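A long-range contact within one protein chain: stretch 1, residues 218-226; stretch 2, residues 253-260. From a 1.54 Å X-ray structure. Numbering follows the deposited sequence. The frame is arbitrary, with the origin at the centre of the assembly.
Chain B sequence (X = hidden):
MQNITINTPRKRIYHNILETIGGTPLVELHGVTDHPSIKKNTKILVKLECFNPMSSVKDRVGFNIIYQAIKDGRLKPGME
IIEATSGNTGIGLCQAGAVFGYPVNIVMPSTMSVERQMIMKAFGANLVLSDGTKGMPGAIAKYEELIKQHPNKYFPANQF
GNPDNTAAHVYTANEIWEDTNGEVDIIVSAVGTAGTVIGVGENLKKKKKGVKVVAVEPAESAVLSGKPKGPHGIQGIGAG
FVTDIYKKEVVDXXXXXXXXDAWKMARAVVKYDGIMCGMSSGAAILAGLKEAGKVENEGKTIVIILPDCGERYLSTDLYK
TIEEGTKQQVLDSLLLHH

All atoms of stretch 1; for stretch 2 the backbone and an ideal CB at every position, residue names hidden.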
# COMPACT_ATOMS: atom_id res chain seq x y z
N PRO B 218 -14.05 6.12 19.58
CA PRO B 218 -15.29 5.34 19.46
C PRO B 218 -16.34 5.78 20.45
O PRO B 218 -16.06 5.99 21.64
CB PRO B 218 -14.83 3.89 19.74
CG PRO B 218 -13.32 3.91 19.65
CD PRO B 218 -12.92 5.30 20.06
N ALA B 219 -17.58 5.91 19.97
CA ALA B 219 -18.67 6.24 20.87
C ALA B 219 -18.80 5.22 21.99
O ALA B 219 -19.22 5.57 23.10
CB ALA B 219 -19.98 6.35 20.10
N GLU B 220 -18.43 3.97 21.72
CA GLU B 220 -18.55 2.88 22.68
C GLU B 220 -17.41 2.83 23.70
O GLU B 220 -17.48 2.05 24.65
CB GLU B 220 -18.65 1.56 21.91
CG GLU B 220 -19.88 1.45 21.00
CD GLU B 220 -19.71 2.08 19.61
OE1 GLU B 220 -18.55 2.32 19.19
OE2 GLU B 220 -20.74 2.34 18.94
N SER B 221 -16.38 3.66 23.54
CA SER B 221 -15.26 3.70 24.49
C SER B 221 -14.69 5.11 24.51
O SER B 221 -13.53 5.36 24.20
CB SER B 221 -14.19 2.67 24.14
OG SER B 221 -13.34 2.42 25.25
N ALA B 222 -15.53 6.07 24.89
CA ALA B 222 -15.22 7.48 24.70
C ALA B 222 -14.52 8.03 25.95
O ALA B 222 -15.02 8.91 26.66
CB ALA B 222 -16.49 8.25 24.37
N VAL B 223 -13.31 7.51 26.18
CA VAL B 223 -12.62 7.83 27.43
C VAL B 223 -12.08 9.25 27.43
O VAL B 223 -11.96 9.87 28.49
CB VAL B 223 -11.49 6.80 27.73
CG1 VAL B 223 -12.06 5.39 27.79
CG2 VAL B 223 -10.34 6.91 26.75
N LEU B 224 -11.75 9.80 26.26
CA LEU B 224 -11.33 11.20 26.23
C LEU B 224 -12.47 12.12 26.64
O LEU B 224 -12.23 13.17 27.25
CB LEU B 224 -10.83 11.58 24.83
CG LEU B 224 -9.65 10.76 24.32
CD1 LEU B 224 -9.36 11.17 22.90
CD2 LEU B 224 -8.43 10.97 25.19
N SER B 225 -13.71 11.72 26.36
CA SER B 225 -14.90 12.45 26.78
C SER B 225 -15.26 12.19 28.24
O SER B 225 -16.25 12.75 28.72
CB SER B 225 -16.08 12.06 25.89
OG SER B 225 -15.78 12.31 24.52
N GLY B 226 -14.48 11.37 28.94
CA GLY B 226 -14.72 11.04 30.33
C GLY B 226 -15.64 9.86 30.58
O GLY B 226 -15.98 9.59 31.74
N UNK B 253 -11.92 19.84 20.25
CA UNK B 253 -13.20 19.15 20.19
C UNK B 253 -12.93 17.66 20.14
O UNK B 253 -12.00 17.22 19.45
CB UNK B 253 -14.03 19.60 18.98
N UNK B 254 -13.72 16.89 20.87
CA UNK B 254 -13.71 15.44 20.79
C UNK B 254 -15.01 15.00 20.13
O UNK B 254 -16.10 15.31 20.62
CB UNK B 254 -13.54 14.80 22.17
N UNK B 255 -14.91 14.25 19.03
CA UNK B 255 -16.09 13.77 18.34
C UNK B 255 -16.16 12.26 18.44
O UNK B 255 -15.32 11.56 17.84
CB UNK B 255 -16.09 14.22 16.88
N UNK B 256 -17.11 11.71 19.19
CA UNK B 256 -17.28 10.25 19.23
C UNK B 256 -17.98 9.76 17.97
O UNK B 256 -18.88 10.42 17.44
CB UNK B 256 -18.07 9.83 20.47
N UNK B 257 -17.56 8.59 17.50
CA UNK B 257 -18.13 7.98 16.30
C UNK B 257 -18.50 6.54 16.63
O UNK B 257 -17.68 5.79 17.18
CB UNK B 257 -17.15 8.04 15.12
N UNK B 258 -19.73 6.15 16.31
CA UNK B 258 -20.15 4.77 16.53
C UNK B 258 -19.39 3.81 15.63
O UNK B 258 -19.17 4.09 14.44
CB UNK B 258 -21.65 4.63 16.29
N UNK B 259 -19.02 2.66 16.19
CA UNK B 259 -18.33 1.61 15.44
C UNK B 259 -19.01 1.34 14.10
O UNK B 259 -18.36 1.36 13.05
CB UNK B 259 -18.27 0.32 16.26
N UNK B 260 -20.33 1.10 14.11
CA UNK B 260 -21.02 0.75 12.87
C UNK B 260 -21.00 1.89 11.86
O UNK B 260 -20.95 1.64 10.65
CB UNK B 260 -22.47 0.35 13.17

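Position 253 opens a strand (phi/psi -156/139), and its ideal CB has no atom of stretch 1 within 5.5 Å. Stretch 1 therefore sets no preference. The residue is E253, which makes no contact here.

At position 254 the CA-to-CB bond points toward stretch 1, placing the ideal CB 4.1 Å from S225 OG and 5.0 Å from L224 CB. Extended angles (-110/123) and a nearby aliphatic side chain suit a medium-sized apolar residue such as valine, isoleucine or leucine; a small polar one could instead address the serine hydroxyl. It is I254. Its CD1 lies 4.0 Å from L224 CB and 3.5 Å from L224 O, while CG2 packs 3.5 Å from S225 OG. The hydroxyl is served by a water that donates to both S225 OG (2.7 Å) and I254 O (2.8 Å).

Position 255 points away, with nothing within 5.5 Å of its ideal CB. Many residues would fit; T255 is found.

Position 256 turns back toward stretch 1. Its ideal CB is 3.7 Å from A219 CA and 4.5 Å from A222 CB, a close apolar approach favouring a compact side chain: alanine, valine or proline. A phi of -77° permits proline, and P256 is present, its CB 3.8 Å from A219 CA and 4.1 Å from A219 CB.

At position 257 the CB points away, so the contact belongs to the backbone. The carbonyl O accepts a hydrogen bond from A219 N (2.8 Å, 165°) and a CA-H...O contact from P218 CA (3.3 Å), within a parallel bridge to P218. Any residue tolerating -130/130 could provide this carbonyl; a beta-branched one suits those angles. It is I257.

Position 258 precedes a helix. Its CB points away overall, yet the ideal atom sits 3.6 Å from E220 OE2 and 4.5 Å from A219 CB. A basic side chain would suit the nearby carboxylate electrostatically. K258 has an extended chain beyond chi1, and its CG passes 4.0 Å from A219 CB; no salt bridge forms.

Position 259 points sideways, its ideal CB 3.6 Å from E220 OE1, which invites a short donor, serine or threonine. T259 donates through OG1 to E220 OE1 (2.8 Å) and through N to the same oxygen (3.1 Å), with a weak bond from N to E220 OE2 (3.3 Å).

Position 260 has a free CB, leaving the side chain open. Q260 uses its N, which donates to a water that in turn donates to E220 OE2 (2.9 Å).

Stretch 2, residues 253-260: EITPIKTQ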
# COMPACT_ATOMS: atom_id res chain seq x y z
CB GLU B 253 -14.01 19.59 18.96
CG GLU B 253 -15.30 18.81 18.73
CD GLU B 253 -15.92 19.08 17.37
OE1 GLU B 253 -15.22 19.65 16.50
OE2 GLU B 253 -17.10 18.73 17.16
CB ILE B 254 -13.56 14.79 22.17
CG1 ILE B 254 -12.31 15.31 22.88
CG2 ILE B 254 -13.53 13.27 22.03
CD1 ILE B 254 -12.36 15.21 24.40
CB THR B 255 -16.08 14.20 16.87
OG1 THR B 255 -16.07 15.63 16.81
CG2 THR B 255 -17.31 13.68 16.14
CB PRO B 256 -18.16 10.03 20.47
CG PRO B 256 -18.97 11.28 20.55
CD PRO B 256 -18.08 12.40 20.06
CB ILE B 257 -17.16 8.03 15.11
CG1 ILE B 257 -16.89 9.48 14.66
CG2 ILE B 257 -17.68 7.19 13.94
CD1 ILE B 257 -18.09 10.19 13.96
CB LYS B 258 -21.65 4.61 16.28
CG LYS B 258 -22.56 5.37 17.26
CD LYS B 258 -24.01 5.19 16.83
CE LYS B 258 -24.98 5.81 17.82
NZ LYS B 258 -26.36 5.79 17.27
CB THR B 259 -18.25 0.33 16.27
OG1 THR B 259 -17.36 0.53 17.37
CG2 THR B 259 -17.68 -0.81 15.45
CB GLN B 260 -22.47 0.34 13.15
CG GLN B 260 -22.63 -0.87 14.03
CD GLN B 260 -22.09 -2.14 13.42
OE1 GLN B 260 -22.11 -2.32 12.20
NE2 GLN B 260 -21.61 -3.04 14.27
O HOH W 1 -21.89 1.00 16.65
O HOH W 2 -16.96 14.34 23.09
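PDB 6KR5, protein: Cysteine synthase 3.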